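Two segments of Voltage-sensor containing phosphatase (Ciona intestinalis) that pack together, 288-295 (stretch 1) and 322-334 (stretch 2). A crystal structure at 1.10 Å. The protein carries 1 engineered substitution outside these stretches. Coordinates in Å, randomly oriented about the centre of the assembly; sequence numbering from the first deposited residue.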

ATOM      1  N   CYS A 288     -10.900  -8.014  -6.441  1.00 16.80           N
ATOM      2  CA  CYS A 288     -12.093  -7.190  -6.654  1.00 16.86           C
ATOM      3  C   CYS A 288     -11.839  -6.138  -7.715  1.00 16.16           C
ATOM      4  O   CYS A 288     -10.678  -5.839  -8.038  1.00 16.46           O
ATOM      5  N   PRO A 289     -12.909  -5.548  -8.263  1.00 16.17           N
ATOM      6  CA  PRO A 289     -12.713  -4.466  -9.233  1.00 16.64           C
ATOM      7  C   PRO A 289     -11.955  -3.264  -8.695  1.00 15.37           C
ATOM      8  O   PRO A 289     -11.046  -2.809  -9.370  1.00 16.06           O
ATOM      9  N   PHE A 290     -12.291  -2.733  -7.509  1.00 14.77           N
ATOM     10  CA  PHE A 290     -11.560  -1.570  -7.009  1.00 14.38           C
ATOM     11  C   PHE A 290     -11.683  -1.477  -5.502  1.00 13.64           C
ATOM     12  O   PHE A 290     -12.662  -1.962  -4.929  1.00 14.35           O
ATOM     13  N   TYR A 291     -10.668  -0.886  -4.878  1.00 13.52           N
ATOM     14  CA  TYR A 291     -10.600  -0.837  -3.405  1.00 13.64           C
ATOM     15  C   TYR A 291      -9.700   0.311  -3.012  1.00 13.56           C
ATOM     16  O   TYR A 291      -8.995   0.882  -3.864  1.00 14.06           O
ATOM     17  N   PHE A 292      -9.658   0.644  -1.719  1.00 13.48           N
ATOM     18  CA  PHE A 292      -8.717   1.647  -1.237  1.00 13.75           C
ATOM     19  C   PHE A 292      -8.608   1.567   0.277  1.00 14.05           C
ATOM     20  O   PHE A 292      -9.508   1.067   0.953  1.00 14.41           O
ATOM     21  N   TRP A 293      -7.534   2.168   0.793  1.00 14.07           N
ATOM     22  CA  TRP A 293      -7.317   2.377   2.222  1.00 14.12           C
ATOM     23  C   TRP A 293      -7.331   3.843   2.571  1.00 13.99           C
ATOM     24  O   TRP A 293      -6.859   4.689   1.802  1.00 14.86           O
ATOM     25  N   PHE A 294      -7.774   4.154   3.779  1.00 14.14           N
ATOM     26  CA  PHE A 294      -7.585   5.473   4.352  1.00 14.56           C
ATOM     27  C   PHE A 294      -7.466   5.333   5.865  1.00 14.43           C
ATOM     28  O   PHE A 294      -7.840   4.313   6.435  1.00 15.00           O
ATOM     29  N   ASN A 295      -6.968   6.384   6.515  1.00 14.97           N
ATOM     30  CA  ASN A 295      -6.876   6.408   7.969  1.00 15.53           C
ATOM     31  C   ASN A 295      -7.832   7.457   8.520  1.00 15.64           C
ATOM     32  O   ASN A 295      -7.837   8.616   8.077  1.00 16.78           O
ATOM     33  N   ILE A 322     -12.895   1.655 -18.923  1.00 22.50           N
ATOM     34  CA  ILE A 322     -13.963   1.372 -17.965  1.00 21.26           C
ATOM     35  C   ILE A 322     -14.077   2.507 -16.948  1.00 20.10           C
ATOM     36  O   ILE A 322     -15.164   3.040 -16.725  1.00 20.44           O
ATOM     37  N   TYR A 323     -12.952   2.847 -16.307  1.00 19.48           N
ATOM     38  CA  TYR A 323     -12.945   3.936 -15.341  1.00 19.55           C
ATOM     39  C   TYR A 323     -12.498   5.182 -16.079  1.00 20.25           C
ATOM     40  O   TYR A 323     -11.318   5.338 -16.365  1.00 21.51           O
ATOM     41  N   ARG A 324     -13.460   6.034 -16.405  1.00 20.65           N
ATOM     42  CA  ARG A 324     -13.200   7.245 -17.175  1.00 21.42           C
ATOM     43  C   ARG A 324     -12.611   8.333 -16.287  1.00 21.82           C
ATOM     44  O   ARG A 324     -12.489   8.165 -15.065  1.00 21.35           O
ATOM     45  N   ASP A 325     -12.186   9.437 -16.900  1.00 23.08           N
ATOM     46  CA  ASP A 325     -11.360  10.392 -16.136  1.00 23.94           C
ATOM     47  C   ASP A 325     -12.090  11.060 -14.972  1.00 23.36           C
ATOM     48  O   ASP A 325     -11.442  11.521 -14.031  1.00 24.29           O
ATOM     49  N   ASN A 326     -13.423  11.055 -15.010  1.00 22.95           N
ATOM     50  CA  ASN A 326     -14.241  11.624 -13.948  1.00 21.93           C
ATOM     51  C   ASN A 326     -14.799  10.565 -12.977  1.00 21.35           C
ATOM     52  O   ASN A 326     -15.664  10.882 -12.154  1.00 21.13           O
ATOM     53  N   PHE A 327     -14.280   9.342 -13.058  1.00 19.80           N
ATOM     54  CA  PHE A 327     -14.639   8.309 -12.078  1.00 18.84           C
ATOM     55  C   PHE A 327     -14.045   8.667 -10.720  1.00 18.70           C
ATOM     56  O   PHE A 327     -12.840   8.863 -10.588  1.00 19.23           O
ATOM     57  N   THR A 328     -14.919   8.759  -9.725  1.00 18.33           N
ATOM     58  CA  THR A 328     -14.512   9.085  -8.346  1.00 18.54           C
ATOM     59  C   THR A 328     -15.357   8.297  -7.370  1.00 17.48           C
ATOM     60  O   THR A 328     -16.492   7.909  -7.692  1.00 18.42           O
ATOM     61  N   VAL A 329     -14.819   8.096  -6.173  1.00 17.29           N
ATOM     62  CA  VAL A 329     -15.568   7.509  -5.062  1.00 17.09           C
ATOM     63  C   VAL A 329     -15.426   8.452  -3.877  1.00 17.03           C
ATOM     64  O   VAL A 329     -14.317   8.845  -3.532  1.00 18.14           O
ATOM     65  N   LYS A 330     -16.561   8.808  -3.272  1.00 17.19           N
ATOM     66  CA  LYS A 330     -16.618   9.666  -2.086  1.00 18.22           C
ATOM     67  C   LYS A 330     -17.291   8.891  -0.949  1.00 17.59           C
ATOM     68  O   LYS A 330     -18.413   8.403  -1.130  1.00 17.53           O
ATOM     69  N   LEU A 331     -16.629   8.817   0.207  1.00 17.19           N
ATOM     70  CA  LEU A 331     -17.277   8.366   1.426  1.00 17.67           C
ATOM     71  C   LEU A 331     -17.690   9.557   2.248  1.00 18.26           C
ATOM     72  O   LEU A 331     -16.892  10.497   2.432  1.00 19.33           O
ATOM     73  N   THR A 332     -18.922   9.533   2.734  1.00 18.54           N
ATOM     74  CA  THR A 332     -19.422  10.516   3.692  1.00 19.77           C
ATOM     75  C   THR A 332     -19.391   9.877   5.075  1.00 19.15           C
ATOM     76  O   THR A 332     -19.721   8.698   5.226  1.00 19.12           O
ATOM     77  N   PHE A 333     -19.040  10.681   6.088  1.00 19.84           N
ATOM     78  CA  PHE A 333     -18.868  10.198   7.461  1.00 20.25           C
ATOM     79  C   PHE A 333     -19.724  10.986   8.441  1.00 21.38           C
ATOM     80  O   PHE A 333     -19.971  12.185   8.239  1.00 24.35           O
ATOM     81  N   SER A 334     -20.082  10.328   9.538  1.00 22.92           N
ATOM     82  CA  SER A 334     -20.518  11.010  10.742  1.00 23.77           C
ATOM     83  C   SER A 334     -19.441  10.873  11.813  1.00 24.11           C
ATOM     84  O   SER A 334     -18.658   9.918  11.828  1.00 23.51           O
TER

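The two strands, 290-295 and the one that runs through Val329 to Ser334, are not neighbours in a sheet. Their axes come no closer than 10.3 Å and their directions differ by 46°, so the space between them is filled by side chains alone, and no hydrogen bond crosses it. The nearest CA pairs, such as Phe292 with Val329 at 9.8 Å between CA atoms, leave room for one large aromatic from stretch 1 and a smaller or differently angled group from stretch 2.

The first rule is alternation. On stretch 1, Phe290, Phe292 and Phe294 point toward the partner, while Tyr291, Trp293 and Asn295 are out of its reach; the Tyr291 hydroxyl and the Trp293 indole nitrogen find hydrogen bonds elsewhere in the structure. On stretch 2, Val329, Leu331 and Phe333 point in, whereas Lys330 points away. The second rule is repetition: all three phenylalanines take chi1 p with chi2 near 90°, so they form a row of similar ridges, and stretch 2 supplies a different shape for each gap.

Phe290 has the most crowded site and loses the most area to the contact. Phe327, with chi1 t, brings its edge over one face of the Phe290 ring, with Phe327 CZ 3.9 Å from Phe290 CZ and the planes at 87°. This edge-to-face fit lets a narrow rim rest on a flat surface. Tyr323, chi1 m, reaches the edge of the Phe290 ring, where its OH lies 3.4 Å from Phe290 CD2. The Tyr323 and Phe290 rings meet obliquely, with centroids 5.7 Å apart. Tyr323 OH also touches the proline before the strand, 3.6 Å from Pro289 CB, so the tip of the tyrosine contacts two consecutive residues. Val329 adds a methyl, its CG2 being 4.0 Å from Phe290 CE1.

The branched aliphatic residues act as wedges between successive rings. Val329, chi1 t, splits its two methyls: while CG2 meets Phe290, CG1 sits 3.8 Å from CE2 of Phe292. Leu331, chi1 m and chi2 t, bridges the next gap through its CD1 methyl, which lies 3.8 Å from Phe292 CE1, at that ring's edge, and 3.6 Å from Phe294 CE2. Phe292 is thus held between a valine and a leucine, without an aromatic partner across the contact.

At the far end the filler becomes aromatic again. Phe333, chi1 m, places CZ 3.6 Å from Phe294 CE1; the planes are inclined at 47° and the centroids are 5.5 Å apart, an oblique meeting of two rings.

Before the strand, a type I turn from Arg324 to Phe327, closed by a hydrogen bond from Phe327 N to Arg324 O at 2.9 Å, carries Asp325 and Asn326 clear of the contact. Tyr323 and Phe327, on the two sides of this excursion, both return to Phe290. The pattern is simple: a regular row of rings on one side, and on the other aromatics at the ends with valine and leucine between them.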

ATOM      1  CB  CYS A 288     -12.591  -6.562  -5.334  1.00 17.21           C
ATOM      2  SG  CYS A 288     -11.479  -5.336  -4.621  1.00 17.42           S
ATOM      3  CB  PRO A 289     -14.139  -4.112  -9.660  1.00 17.98           C
ATOM      4  CG  PRO A 289     -14.876  -5.436  -9.535  1.00 18.12           C
ATOM      5  CD  PRO A 289     -14.310  -6.040  -8.265  1.00 17.03           C
ATOM      6  CB  PHE A 290     -11.991  -0.263  -7.715  1.00 15.14           C
ATOM      7  CG  PHE A 290     -13.469   0.054  -7.664  1.00 15.19           C
ATOM      8  CD1 PHE A 290     -13.986   0.916  -6.710  1.00 15.41           C
ATOM      9  CD2 PHE A 290     -14.335  -0.435  -8.650  1.00 15.96           C
ATOM     10  CE1 PHE A 290     -15.347   1.251  -6.681  1.00 15.92           C
ATOM     11  CE2 PHE A 290     -15.681  -0.134  -8.616  1.00 16.46           C
ATOM     12  CZ  PHE A 290     -16.190   0.717  -7.654  1.00 16.52           C
ATOM     13  CB  TYR A 291     -10.113  -2.174  -2.813  1.00 13.74           C
ATOM     14  CG  TYR A 291      -8.680  -2.567  -3.171  1.00 13.97           C
ATOM     15  CD1 TYR A 291      -7.655  -2.478  -2.212  1.00 14.30           C
ATOM     16  CD2 TYR A 291      -8.328  -3.003  -4.461  1.00 13.89           C
ATOM     17  CE1 TYR A 291      -6.366  -2.822  -2.505  1.00 14.35           C
ATOM     18  CE2 TYR A 291      -7.034  -3.345  -4.770  1.00 14.81           C
ATOM     19  CZ  TYR A 291      -6.037  -3.230  -3.791  1.00 14.45           C
ATOM     20  OH  TYR A 291      -4.758  -3.575  -4.160  1.00 15.37           O
ATOM     21  CB  PHE A 292      -9.106   3.083  -1.688  1.00 14.66           C
ATOM     22  CG  PHE A 292     -10.470   3.500  -1.279  1.00 14.82           C
ATOM     23  CD1 PHE A 292     -10.717   4.052  -0.017  1.00 16.24           C
ATOM     24  CD2 PHE A 292     -11.519   3.400  -2.194  1.00 15.98           C
ATOM     25  CE1 PHE A 292     -11.993   4.484   0.322  1.00 17.86           C
ATOM     26  CE2 PHE A 292     -12.793   3.848  -1.862  1.00 17.26           C
ATOM     27  CZ  PHE A 292     -13.034   4.359  -0.612  1.00 17.30           C
ATOM     28  CB  TRP A 293      -5.960   1.849   2.637  1.00 14.18           C
ATOM     29  CG  TRP A 293      -5.784   0.375   2.580  1.00 14.30           C
ATOM     30  CD1 TRP A 293      -5.525  -0.417   1.488  1.00 14.62           C
ATOM     31  CD2 TRP A 293      -5.732  -0.493   3.706  1.00 14.37           C
ATOM     32  NE1 TRP A 293      -5.316  -1.723   1.875  1.00 15.00           N
ATOM     33  CE2 TRP A 293      -5.443  -1.787   3.238  1.00 14.58           C
ATOM     34  CE3 TRP A 293      -5.893  -0.290   5.086  1.00 15.90           C
ATOM     35  CZ2 TRP A 293      -5.290  -2.871   4.091  1.00 16.08           C
ATOM     36  CZ3 TRP A 293      -5.742  -1.367   5.932  1.00 17.89           C
ATOM     37  CH2 TRP A 293      -5.440  -2.645   5.428  1.00 18.12           C
ATOM     38  CB  PHE A 294      -8.726   6.440   3.969  1.00 15.60           C
ATOM     39  CG  PHE A 294     -10.038   6.095   4.607  1.00 15.36           C
ATOM     40  CD1 PHE A 294     -10.440   6.728   5.777  1.00 16.94           C
ATOM     41  CD2 PHE A 294     -10.851   5.090   4.092  1.00 16.53           C
ATOM     42  CE1 PHE A 294     -11.623   6.389   6.393  1.00 18.10           C
ATOM     43  CE2 PHE A 294     -12.047   4.733   4.720  1.00 16.76           C
ATOM     44  CZ  PHE A 294     -12.437   5.389   5.870  1.00 17.66           C
ATOM     45  CB  ASN A 295      -5.440   6.675   8.414  1.00 16.86           C
ATOM     46  CG  ASN A 295      -5.295   6.549   9.932  1.00 17.70           C
ATOM     47  OD1 ASN A 295      -5.752   7.415  10.673  1.00 20.19           O
ATOM     48  ND2 ASN A 295      -4.706   5.466  10.394  1.00 17.89           N
ATOM     49  CB  ILE A 322     -13.773   0.005 -17.277  1.00 21.57           C
ATOM     50  CG1 ILE A 322     -13.956  -1.119 -18.312  1.00 25.58           C
ATOM     51  CG2 ILE A 322     -14.765  -0.167 -16.121  1.00 21.17           C
ATOM     52  CD1 ILE A 322     -13.872  -2.523 -17.736  1.00 28.06           C
ATOM     53  CB  TYR A 323     -12.008   3.619 -14.149  1.00 19.42           C
ATOM     54  CG  TYR A 323     -12.326   2.299 -13.499  1.00 17.62           C
ATOM     55  CD1 TYR A 323     -11.509   1.205 -13.714  1.00 19.11           C
ATOM     56  CD2 TYR A 323     -13.471   2.133 -12.711  1.00 17.90           C
ATOM     57  CE1 TYR A 323     -11.809  -0.029 -13.138  1.00 18.41           C
ATOM     58  CE2 TYR A 323     -13.779   0.901 -12.123  1.00 17.58           C
ATOM     59  CZ  TYR A 323     -12.960  -0.170 -12.366  1.00 17.49           C
ATOM     60  OH  TYR A 323     -13.285  -1.372 -11.799  1.00 17.94           O
ATOM     61  CB  ARG A 324     -14.485   7.673 -17.884  1.00 22.15           C
ATOM     62  CG  ARG A 324     -14.903   6.679 -18.961  1.00 22.72           C
ATOM     63  CD  ARG A 324     -16.282   6.994 -19.545  1.00 24.79           C
ATOM     64  NE  ARG A 324     -17.355   6.580 -18.636  1.00 23.55           N
ATOM     65  CZ  ARG A 324     -18.237   7.388 -18.054  1.00 23.39           C
ATOM     66  NH1 ARG A 324     -18.224   8.705 -18.283  1.00 27.43           N
ATOM     67  NH2 ARG A 324     -19.179   6.870 -17.277  1.00 22.98           N
ATOM     68  CB  ASP A 325     -10.619  11.399 -17.025  1.00 26.49           C
ATOM     69  CG  ASP A 325     -11.537  12.256 -17.849  1.00 28.79           C
ATOM     70  OD1 ASP A 325     -12.736  12.385 -17.550  1.00 33.56           O
ATOM     71  OD2 ASP A 325     -11.026  12.855 -18.813  1.00 34.35           O
ATOM     72  CB  ASN A 326     -15.373  12.490 -14.499  1.00 23.62           C
ATOM     73  CG  ASN A 326     -16.331  11.729 -15.406  1.00 23.77           C
ATOM     74  OD1 ASN A 326     -17.545  11.967 -15.359  1.00 29.85           O
ATOM     75  ND2 ASN A 326     -15.808  10.853 -16.258  1.00 24.52           N
ATOM     76  CB  PHE A 327     -14.099   6.969 -12.541  1.00 19.03           C
ATOM     77  CG  PHE A 327     -14.442   5.838 -11.599  1.00 17.94           C
ATOM     78  CD1 PHE A 327     -15.688   5.225 -11.684  1.00 18.18           C
ATOM     79  CD2 PHE A 327     -13.527   5.365 -10.647  1.00 18.51           C
ATOM     80  CE1 PHE A 327     -16.017   4.187 -10.815  1.00 18.43           C
ATOM     81  CE2 PHE A 327     -13.851   4.322  -9.795  1.00 18.60           C
ATOM     82  CZ  PHE A 327     -15.096   3.732  -9.878  1.00 18.28           C
ATOM     83  CB  THR A 328     -14.634  10.621  -8.000  1.00 19.25           C
ATOM     84  OG1 THR A 328     -16.007  10.988  -7.847  1.00 20.93           O
ATOM     85  CG2 THR A 328     -13.960  11.504  -9.031  1.00 21.01           C
ATOM     86  CB  VAL A 329     -15.039   6.107  -4.694  1.00 17.24           C
ATOM     87  CG1 VAL A 329     -15.837   5.542  -3.499  1.00 17.91           C
ATOM     88  CG2 VAL A 329     -15.150   5.151  -5.908  1.00 18.64           C
ATOM     89  CB  LYS A 330     -17.385  10.949  -2.379  1.00 19.59           C
ATOM     90  CG  LYS A 330     -17.610  11.793  -1.144  1.00 20.97           C
ATOM     91  CD  LYS A 330     -18.308  13.090  -1.440  1.00 25.93           C
ATOM     92  CE  LYS A 330     -19.764  12.886  -1.714  1.00 29.79           C
ATOM     93  NZ  LYS A 330     -20.432  14.212  -1.739  1.00 32.74           N
ATOM     94  CB  LEU A 331     -16.354   7.498   2.283  1.00 17.59           C
ATOM     95  CG  LEU A 331     -15.810   6.242   1.615  1.00 17.14           C
ATOM     96  CD1 LEU A 331     -14.875   5.512   2.566  1.00 18.86           C
ATOM     97  CD2 LEU A 331     -16.947   5.333   1.182  1.00 19.25           C
ATOM     98  CB  THR A 332     -20.851  10.926   3.297  1.00 21.50           C
ATOM     99  OG1 THR A 332     -20.810  11.462   1.968  1.00 24.13           O
ATOM    100  CG2 THR A 332     -21.445  11.956   4.255  1.00 23.63           C
ATOM    101  CB  PHE A 333     -17.420  10.421   7.932  1.00 21.18           C
ATOM    102  CG  PHE A 333     -16.381   9.731   7.093  1.00 20.42           C
ATOM    103  CD1 PHE A 333     -15.516  10.460   6.299  1.00 21.94           C
ATOM    104  CD2 PHE A 333     -16.250   8.341   7.118  1.00 21.14           C
ATOM    105  CE1 PHE A 333     -14.536   9.828   5.546  1.00 21.42           C
ATOM    106  CE2 PHE A 333     -15.274   7.694   6.366  1.00 21.51           C
ATOM    107  CZ  PHE A 333     -14.421   8.447   5.570  1.00 20.57           C
ATOM    108  CB  SER A 334     -21.842  10.439  11.240  1.00 24.45           C
ATOM    109  OG  SER A 334     -21.696   9.088  11.638  1.00 25.39           O
TER